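Local coordinates for protein tyrosyl-DNA phosphodiesterase 2 (Danio rerio, PDB 4F1H) that belongs to the endonuclease/exonuclease/phosphatase family, with a two-sheet DNase I-like fold that holds a magnesium ion beside bound DNA, at residues Q41-A46 against G67-I72; V170-E175 against F205-L210. All blocks are in the same frame, centred on the assembly; numbering follows the deposited sequence.

In the fold
Contact 1 (41-46 with 67-72) and contact 2 (170-175 with 205-210) belong to different sheets of the DNase I-like sandwich: the six-stranded sheet that contains 37-43 and 69-75, and the second sheet, where 202-211 runs beside 170-172. Their centres are about 22 Å apart, on opposite sides of the centre of the chain, yet both come close to the bound DNA, each with a nearest atom about 4 Å from it. The side chain of Glu-42 is about 3 Å from the magnesium ion; it packs on a DNA phosphate, and Phe-205 of contact 2 packs on a phosphate too. The two contacts touch at Gln-41 OE1 and Asp-206 OD1, 4.3 Å apart, in plain packing; Asp-206 also bonds to His-241.

Contact 1: residues Q41-A46 against G67-I72; sequences QELIPA and GYFTGI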
ATOM      1  N   GLN B  41       5.105  22.075  -6.224  1.00 12.39           N
ATOM      2  CA  GLN B  41       4.314  22.103  -4.990  1.00 11.95           C
ATOM      3  C   GLN B  41       4.896  23.064  -3.970  1.00 15.33           C
ATOM      4  O   GLN B  41       6.085  23.370  -4.003  1.00 14.50           O
ATOM      5  CB  GLN B  41       4.126  20.676  -4.400  1.00 14.30           C
ATOM      6  CG  GLN B  41       3.553  19.680  -5.418  1.00 12.85           C
ATOM      7  CD  GLN B  41       4.665  19.101  -6.308  1.00 15.65           C
ATOM      8  OE1 GLN B  41       5.793  18.865  -5.843  1.00 16.06           O
ATOM      9  NE2 GLN B  41       4.364  18.903  -7.578  1.00 13.68           N
ATOM     10  N   GLU B  42       4.035  23.578  -3.086  1.00 13.34           N
ATOM     11  CA  GLU B  42       4.443  24.500  -2.028  1.00 13.16           C
ATOM     12  C   GLU B  42       5.054  25.789  -2.585  1.00 14.93           C
ATOM     13  O   GLU B  42       5.981  26.383  -2.005  1.00 16.58           O
ATOM     14  CB  GLU B  42       5.331  23.773  -1.013  1.00 18.04           C
ATOM     15  CG  GLU B  42       5.147  24.268   0.394  1.00 26.42           C
ATOM     16  CD  GLU B  42       5.989  23.489   1.391  1.00 21.92           C
ATOM     17  OE1 GLU B  42       6.901  24.115   1.943  1.00 23.40           O
ATOM     18  OE2 GLU B  42       5.715  22.269   1.601  1.00 25.97           O
ATOM     19  N   LEU B  43       4.483  26.252  -3.699  1.00 13.97           N
ATOM     20  CA  LEU B  43       4.720  27.640  -4.132  1.00 15.57           C
ATOM     21  C   LEU B  43       4.078  28.577  -3.112  1.00 17.88           C
ATOM     22  O   LEU B  43       3.089  28.218  -2.460  1.00 16.67           O
ATOM     23  CB  LEU B  43       4.026  27.868  -5.465  1.00 14.39           C
ATOM     24  CG  LEU B  43       4.673  27.103  -6.620  1.00 15.20           C
ATOM     25  CD1 LEU B  43       3.737  27.138  -7.801  1.00 15.92           C
ATOM     26  CD2 LEU B  43       5.964  27.728  -6.972  1.00 15.43           C
ATOM     27  N   ILE B  44       4.646  29.767  -2.958  1.00 17.03           N
ATOM     28  CA  ILE B  44       3.962  30.872  -2.279  1.00 16.89           C
ATOM     29  C   ILE B  44       3.954  32.042  -3.241  1.00 19.18           C
ATOM     30  O   ILE B  44       4.715  32.047  -4.220  1.00 17.76           O
ATOM     31  CB  ILE B  44       4.623  31.252  -0.944  1.00 16.43           C
ATOM     32  CG1 ILE B  44       6.048  31.749  -1.157  1.00 18.33           C
ATOM     33  CG2 ILE B  44       4.587  30.080   0.053  1.00 19.19           C
ATOM     34  CD1 ILE B  44       6.679  32.326   0.130  1.00 23.39           C
ATOM     35  N   PRO B  45       3.082  33.034  -3.012  1.00 19.51           N
ATOM     36  CA  PRO B  45       2.991  34.109  -4.012  1.00 19.86           C
ATOM     37  C   PRO B  45       4.337  34.811  -4.347  1.00 18.87           C
ATOM     38  O   PRO B  45       4.559  35.066  -5.531  1.00 21.53           O
ATOM     39  CB  PRO B  45       2.004  35.092  -3.361  1.00 21.39           C
ATOM     40  CG  PRO B  45       1.089  34.185  -2.558  1.00 19.78           C
ATOM     41  CD  PRO B  45       2.020  33.125  -1.984  1.00 18.06           C
ATOM     42  N   ALA B  46       5.185  35.079  -3.352  1.00 21.11           N
ATOM     43  CA  ALA B  46       6.503  35.721  -3.613  1.00 18.08           C
ATOM     44  C   ALA B  46       7.314  34.885  -4.590  1.00 26.18           C
ATOM     45  O   ALA B  46       7.952  35.404  -5.498  1.00 26.56           O
ATOM     46  CB  ALA B  46       7.278  35.901  -2.324  1.00 21.89           C
ATOM     47  N   GLY B  67      -1.544  31.681   0.540  1.00 19.05           N
ATOM     48  CA  GLY B  67      -1.074  30.577   1.358  1.00 17.97           C
ATOM     49  C   GLY B  67       0.045  29.900   0.609  1.00 18.01           C
ATOM     50  O   GLY B  67       0.953  30.577   0.082  1.00 20.50           O
ATOM     51  N   TYR B  68       0.018  28.570   0.588  1.00 14.88           N
ATOM     52  CA  TYR B  68       0.946  27.862  -0.322  1.00 14.40           C
ATOM     53  C   TYR B  68       0.124  26.913  -1.168  1.00 15.82           C
ATOM     54  O   TYR B  68      -0.966  26.475  -0.768  1.00 17.37           O
ATOM     55  CB  TYR B  68       2.050  27.100   0.457  1.00 15.82           C
ATOM     56  CG  TYR B  68       1.503  25.988   1.318  1.00 16.87           C
ATOM     57  CD1 TYR B  68       1.074  26.247   2.631  1.00 20.21           C
ATOM     58  CD2 TYR B  68       1.437  24.680   0.848  1.00 15.83           C
ATOM     59  CE1 TYR B  68       0.543  25.223   3.427  1.00 17.73           C
ATOM     60  CE2 TYR B  68       0.909  23.631   1.657  1.00 16.27           C
ATOM     61  CZ  TYR B  68       0.478  23.922   2.930  1.00 17.63           C
ATOM     62  OH  TYR B  68      -0.036  22.915   3.722  1.00 17.22           O
ATOM     63  N   PHE B  69       0.625  26.572  -2.358  1.00 14.89           N
ATOM     64  CA  PHE B  69      -0.222  25.866  -3.316  1.00 14.73           C
ATOM     65  C   PHE B  69       0.637  25.268  -4.424  1.00 14.94           C
ATOM     66  O   PHE B  69       1.861  25.517  -4.510  1.00 14.72           O
ATOM     67  CB  PHE B  69      -1.257  26.841  -3.916  1.00 15.57           C
ATOM     68  CG  PHE B  69      -0.673  28.172  -4.281  1.00 16.94           C
ATOM     69  CD1 PHE B  69      -0.042  28.345  -5.528  1.00 15.63           C
ATOM     70  CD2 PHE B  69      -0.720  29.247  -3.381  1.00 16.86           C
ATOM     71  CE1 PHE B  69       0.541  29.577  -5.886  1.00 16.51           C
ATOM     72  CE2 PHE B  69      -0.138  30.506  -3.737  1.00 15.08           C
ATOM     73  CZ  PHE B  69       0.481  30.658  -4.983  1.00 17.65           C
ATOM     74  N   THR B  70      -0.001  24.520  -5.308  1.00 15.08           N
ATOM     75  CA  THR B  70       0.715  23.812  -6.383  1.00 13.13           C
ATOM     76  C   THR B  70       0.684  24.663  -7.645  1.00 12.86           C
ATOM     77  O   THR B  70      -0.020  25.694  -7.684  1.00 16.76           O
ATOM     78  CB  THR B  70       0.019  22.494  -6.684  1.00 13.56           C
ATOM     79  OG1 THR B  70      -1.358  22.765  -7.031  1.00 15.32           O
ATOM     80  CG2 THR B  70       0.085  21.570  -5.411  1.00 14.87           C
ATOM     81  N   GLY B  71       1.435  24.265  -8.675  1.00 13.39           N
ATOM     82  CA  GLY B  71       1.335  24.933  -9.963  1.00 14.74           C
ATOM     83  C   GLY B  71       1.688  23.965 -11.077  1.00 13.57           C
ATOM     84  O   GLY B  71       2.333  22.961 -10.823  1.00 15.12           O
ATOM     85  N   ILE B  72       1.212  24.246 -12.284  1.00 14.45           N
ATOM     86  CA  ILE B  72       1.638  23.537 -13.471  1.00 16.10           C
ATOM     87  C   ILE B  72       2.132  24.589 -14.465  1.00 14.84           C
ATOM     88  O   ILE B  72       1.442  25.577 -14.724  1.00 17.26           O
ATOM     89  CB  ILE B  72       0.491  22.701 -14.082  1.00 12.51           C
ATOM     90  CG1 ILE B  72       0.091  21.553 -13.159  1.00 12.94           C
ATOM     91  CG2 ILE B  72       0.905  22.135 -15.438  1.00 15.57           C
ATOM     92  CD1 ILE B  72      -1.128  20.774 -13.734  1.00 20.70           C
TER
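Leu-43 and Phe-69 form an antiparallel hydrogen-bonded pair between adjacent strands of the six-stranded sheet of the DNase I-like fold, where 37-43 ends beside the start of 69-75. Two bonds support this: Leu-43 N to Phe-69 O at 2.8 Å, and Phe-69 N to Leu-43 O at 3.0 Å. Glu-42 and Leu-43 both face Phe-69, a G1 beta bulge, with Glu-42 in the left-handed region (phi 61°). Tyr-68 CA-H also reaches Leu-43 O. That oxygen sits 4.0 Å above the plane of the Phe-69 ring, over its centre; the torsion that puts CG between the backbone N and carbonyl carbon (chi1 43°) brings the ring under it. Leu-43 CB meets the ring at CE1 (3.9 Å), and Pro-45 CD approaches CE2 obliquely (3.8 Å). Leu-43 CD1 lies against Gly-71 N. At the bulge, Glu-42 CG touches Tyr-68 CD2 (3.8 Å), while its carboxylate accepts from Leu-14 N; Tyr-68 OH bonds to Arg-96. The Glu-42 side chain lies about 3 Å from the magnesium ion, consistent with a metal site at this strand's end. Strand 4-10 borders 37-43 across from 69-75, and Ile-44 is the N-cap residue of helix 45-54.

Contact 2: residues V170-E175 against F205-L210; sequences VCDVWE and FDRIFL
Cys-171 and Leu-210 form a hydrogen-bonded antiparallel pair, and the axes of the short strands 170-172 and 206-210 come within 4.7 Å at closest, their directions 156° apart. In this sheet of the DNase I-like sandwich, 170-172 flanks 202-211 and turns straight into helix 173-176. Cys-171 N to Leu-210 O and Leu-210 N to Cys-171 O both measure 3.0 Å; Val-173 N to Ile-208 O, at 2.9 Å, extends the pairing into the helix start. Asp-172, the N-cap, sits opposite Phe-209 as the non-hydrogen-bonded pair. Its CG lies anti to the backbone N (chi1 171°), and from there OD1 accepts weak capping bonds from Trp-174 N and Glu-175 N. OD2 lies near the Phe-209 ring plane at the CE1 edge and forms a salt bridge with Arg-204. No N-H of Arg-207 is aimed at OD2, but a water bridges OD2 and Arg-207 NH1; NE donates to the carbonyl of Arg-204 and NH2 forms a salt bridge with Asp-157. On the other face Cys-171 SG packs on Leu-210 CB, and Val-173 CG2 meets Ile-208 CG2 at 3.6 Å. Another water joins cap to strand, donating to Asp-172 OD1 (2.8 Å) and accepting from Ile-208 N (3.0 Å).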
ATOM      1  N   VAL B 170      -2.106   1.615 -14.786  1.00 22.54           N
ATOM      2  CA  VAL B 170      -1.399   2.746 -14.156  1.00 22.48           C
ATOM      3  C   VAL B 170      -0.092   2.287 -13.518  1.00 27.89           C
ATOM      4  O   VAL B 170      -0.093   1.339 -12.733  1.00 28.03           O
ATOM      5  CB  VAL B 170      -2.273   3.415 -13.102  1.00 22.81           C
ATOM      6  CG1 VAL B 170      -1.546   4.652 -12.471  1.00 26.30           C
ATOM      7  CG2 VAL B 170      -3.594   3.868 -13.724  1.00 22.55           C
ATOM      8  N   CYS B 171       1.031   2.927 -13.854  1.00 21.47           N
ATOM      9  CA  CYS B 171       2.275   2.517 -13.224  1.00 23.57           C
ATOM     10  C   CYS B 171       2.900   3.677 -12.479  1.00 21.24           C
ATOM     11  O   CYS B 171       2.600   4.844 -12.743  1.00 20.49           O
ATOM     12  CB  CYS B 171       3.266   1.971 -14.242  1.00 25.03           C
ATOM     13  SG  CYS B 171       3.917   3.194 -15.400  1.00 27.61           S
ATOM     14  N   ASP B 172       3.782   3.335 -11.553  1.00 20.73           N
ATOM     15  CA  ASP B 172       4.621   4.336 -10.907  1.00 20.33           C
ATOM     16  C   ASP B 172       5.913   4.325 -11.741  1.00 23.01           C
ATOM     17  O   ASP B 172       6.557   3.268 -11.899  1.00 22.87           O
ATOM     18  CB  ASP B 172       4.842   3.889  -9.451  1.00 17.66           C
ATOM     19  CG  ASP B 172       5.877   4.724  -8.708  1.00 18.08           C
ATOM     20  OD1 ASP B 172       6.950   5.004  -9.287  1.00 21.00           O
ATOM     21  OD2 ASP B 172       5.594   5.051  -7.526  1.00 21.39           O
ATOM     22  N   VAL B 173       6.335   5.484 -12.262  1.00 19.65           N
ATOM     23  CA  VAL B 173       7.472   5.525 -13.200  1.00 20.09           C
ATOM     24  C   VAL B 173       8.777   4.978 -12.597  1.00 19.69           C
ATOM     25  O   VAL B 173       9.544   4.253 -13.272  1.00 23.60           O
ATOM     26  CB  VAL B 173       7.659   6.954 -13.792  1.00 22.64           C
ATOM     27  CG1 VAL B 173       8.934   7.072 -14.603  1.00 31.50           C
ATOM     28  CG2 VAL B 173       6.438   7.335 -14.635  1.00 20.16           C
ATOM     29  N   TRP B 174       9.052   5.319 -11.335  1.00 20.78           N
ATOM     30  CA  TRP B 174      10.270   4.826 -10.720  1.00 18.22           C
ATOM     31  C   TRP B 174      10.258   3.290 -10.681  1.00 21.38           C
ATOM     32  O   TRP B 174      11.293   2.664 -10.938  1.00 21.34           O
ATOM     33  CB  TRP B 174      10.440   5.398  -9.311  1.00 16.67           C
ATOM     34  CG  TRP B 174      11.605   4.838  -8.599  1.00 20.11           C
ATOM     35  CD1 TRP B 174      12.913   5.184  -8.794  1.00 20.35           C
ATOM     36  CD2 TRP B 174      11.592   3.851  -7.551  1.00 20.35           C
ATOM     37  NE1 TRP B 174      13.718   4.479  -7.919  1.00 21.70           N
ATOM     38  CE2 TRP B 174      12.936   3.651  -7.159  1.00 18.64           C
ATOM     39  CE3 TRP B 174      10.581   3.122  -6.910  1.00 21.82           C
ATOM     40  CZ2 TRP B 174      13.301   2.723  -6.161  1.00 19.82           C
ATOM     41  CZ3 TRP B 174      10.932   2.208  -5.911  1.00 21.90           C
ATOM     42  CH2 TRP B 174      12.288   2.016  -5.549  1.00 19.83           C
ATOM     43  N   GLU B 175       9.117   2.689 -10.348  1.00 19.65           N
ATOM     44  CA  GLU B 175       9.017   1.214 -10.345  1.00 23.85           C
ATOM     45  C   GLU B 175       9.209   0.671 -11.751  1.00 29.45           C
ATOM     46  O   GLU B 175       9.975  -0.275 -11.984  1.00 24.04           O
ATOM     47  CB  GLU B 175       7.648   0.774  -9.807  1.00 21.28           C
ATOM     48  CG  GLU B 175       7.450   1.153  -8.358  1.00 22.71           C
ATOM     49  CD  GLU B 175       6.114   0.686  -7.803  1.00 26.29           C
ATOM     50  OE1 GLU B 175       5.198   0.330  -8.586  1.00 32.00           O
ATOM     51  OE2 GLU B 175       5.991   0.674  -6.563  1.00 36.12           O
ATOM     52  N   PHE B 205       8.735  10.456  -1.405  1.00 15.46           N
ATOM     53  CA  PHE B 205       7.467  11.210  -1.322  1.00 15.13           C
ATOM     54  C   PHE B 205       7.012  11.681  -2.701  1.00 15.51           C
ATOM     55  O   PHE B 205       5.808  11.802  -2.961  1.00 16.27           O
ATOM     56  CB  PHE B 205       7.659  12.449  -0.413  1.00 14.09           C
ATOM     57  CG  PHE B 205       7.721  12.134   1.070  1.00 15.09           C
ATOM     58  CD1 PHE B 205       7.175  10.946   1.588  1.00 16.30           C
ATOM     59  CD2 PHE B 205       8.306  13.050   1.942  1.00 16.72           C
ATOM     60  CE1 PHE B 205       7.238  10.696   2.987  1.00 16.26           C
ATOM     61  CE2 PHE B 205       8.372  12.797   3.301  1.00 18.99           C
ATOM     62  CZ  PHE B 205       7.816  11.614   3.820  1.00 14.93           C
ATOM     63  N   ASP B 206       7.979  11.962  -3.580  1.00 15.17           N
ATOM     64  CA  ASP B 206       7.664  12.529  -4.871  1.00 13.87           C
ATOM     65  C   ASP B 206       7.573  11.395  -5.854  1.00 14.87           C
ATOM     66  O   ASP B 206       8.526  10.607  -5.991  1.00 15.71           O
ATOM     67  CB  ASP B 206       8.775  13.515  -5.209  1.00 13.58           C
ATOM     68  CG  ASP B 206       8.834  14.623  -4.165  1.00 17.00           C
ATOM     69  OD1 ASP B 206       7.978  15.555  -4.241  1.00 18.62           O
ATOM     70  OD2 ASP B 206       9.639  14.538  -3.205  1.00 17.37           O
ATOM     71  N   ARG B 207       6.419  11.294  -6.519  1.00 14.25           N
ATOM     72  CA  ARG B 207       6.127  10.160  -7.389  1.00 14.98           C
ATOM     73  C   ARG B 207       5.402  10.596  -8.633  1.00 16.69           C
ATOM     74  O   ARG B 207       4.716  11.623  -8.632  1.00 15.55           O
ATOM     75  CB  ARG B 207       5.271   9.086  -6.675  1.00 16.83           C
ATOM     76  CG  ARG B 207       5.843   8.623  -5.316  1.00 16.50           C
ATOM     77  CD  ARG B 207       5.059   7.432  -4.744  1.00 15.56           C
ATOM     78  NE  ARG B 207       5.716   7.041  -3.503  1.00 18.30           N
ATOM     79  CZ  ARG B 207       5.583   5.862  -2.885  1.00 22.43           C
ATOM     80  NH1 ARG B 207       4.769   4.921  -3.365  1.00 21.92           N
ATOM     81  NH2 ARG B 207       6.282   5.636  -1.771  1.00 21.32           N
ATOM     82  N   ILE B 208       5.569   9.813  -9.696  1.00 16.05           N
ATOM     83  CA  ILE B 208       4.904  10.060 -10.985  1.00 14.79           C
ATOM     84  C   ILE B 208       4.096   8.829 -11.339  1.00 18.33           C
ATOM     85  O   ILE B 208       4.641   7.693 -11.325  1.00 18.08           O
ATOM     86  CB  ILE B 208       5.934  10.256 -12.110  1.00 16.64           C
ATOM     87  CG1 ILE B 208       6.922  11.363 -11.727  1.00 20.32           C
ATOM     88  CG2 ILE B 208       5.253  10.534 -13.437  1.00 19.48           C
ATOM     89  CD1 ILE B 208       8.141  11.423 -12.672  1.00 23.64           C
ATOM     90  N   PHE B 209       2.818   9.037 -11.671  1.00 17.70           N
ATOM     91  CA  PHE B 209       1.906   7.951 -12.123  1.00 16.15           C
ATOM     92  C   PHE B 209       1.595   8.181 -13.593  1.00 17.72           C
ATOM     93  O   PHE B 209       1.355   9.320 -14.018  1.00 19.86           O
ATOM     94  CB  PHE B 209       0.615   7.928 -11.282  1.00 15.03           C
ATOM     95  CG  PHE B 209       0.849   7.699  -9.797  1.00 18.30           C
ATOM     96  CD1 PHE B 209       1.870   6.857  -9.346  1.00 22.82           C
ATOM     97  CD2 PHE B 209       0.060   8.365  -8.859  1.00 21.08           C
ATOM     98  CE1 PHE B 209       2.085   6.667  -7.976  1.00 23.24           C
ATOM     99  CE2 PHE B 209       0.251   8.167  -7.491  1.00 23.90           C
ATOM    100  CZ  PHE B 209       1.285   7.331  -7.052  1.00 20.64           C
ATOM    101  N   LEU B 210       1.617   7.108 -14.380  1.00 18.19           N
ATOM    102  CA  LEU B 210       1.459   7.194 -15.829  1.00 18.27           C
ATOM    103  C   LEU B 210       0.375   6.247 -16.297  1.00 19.67           C
ATOM    104  O   LEU B 210       0.327   5.095 -15.865  1.00 21.16           O
ATOM    105  CB  LEU B 210       2.797   6.856 -16.512  1.00 16.55           C
ATOM    106  CG  LEU B 210       2.738   6.652 -18.029  1.00 21.41           C
ATOM    107  CD1 LEU B 210       2.431   7.999 -18.744  1.00 21.05           C
ATOM    108  CD2 LEU B 210       4.056   6.055 -18.559  1.00 21.03           C
TER
HETATM  109  O   HOH W   1       7.640   7.712  -9.335  1.00 20.15           O
HETATM  110  O   HOH W   2       3.732   4.365  -5.981  1.00 24.00           O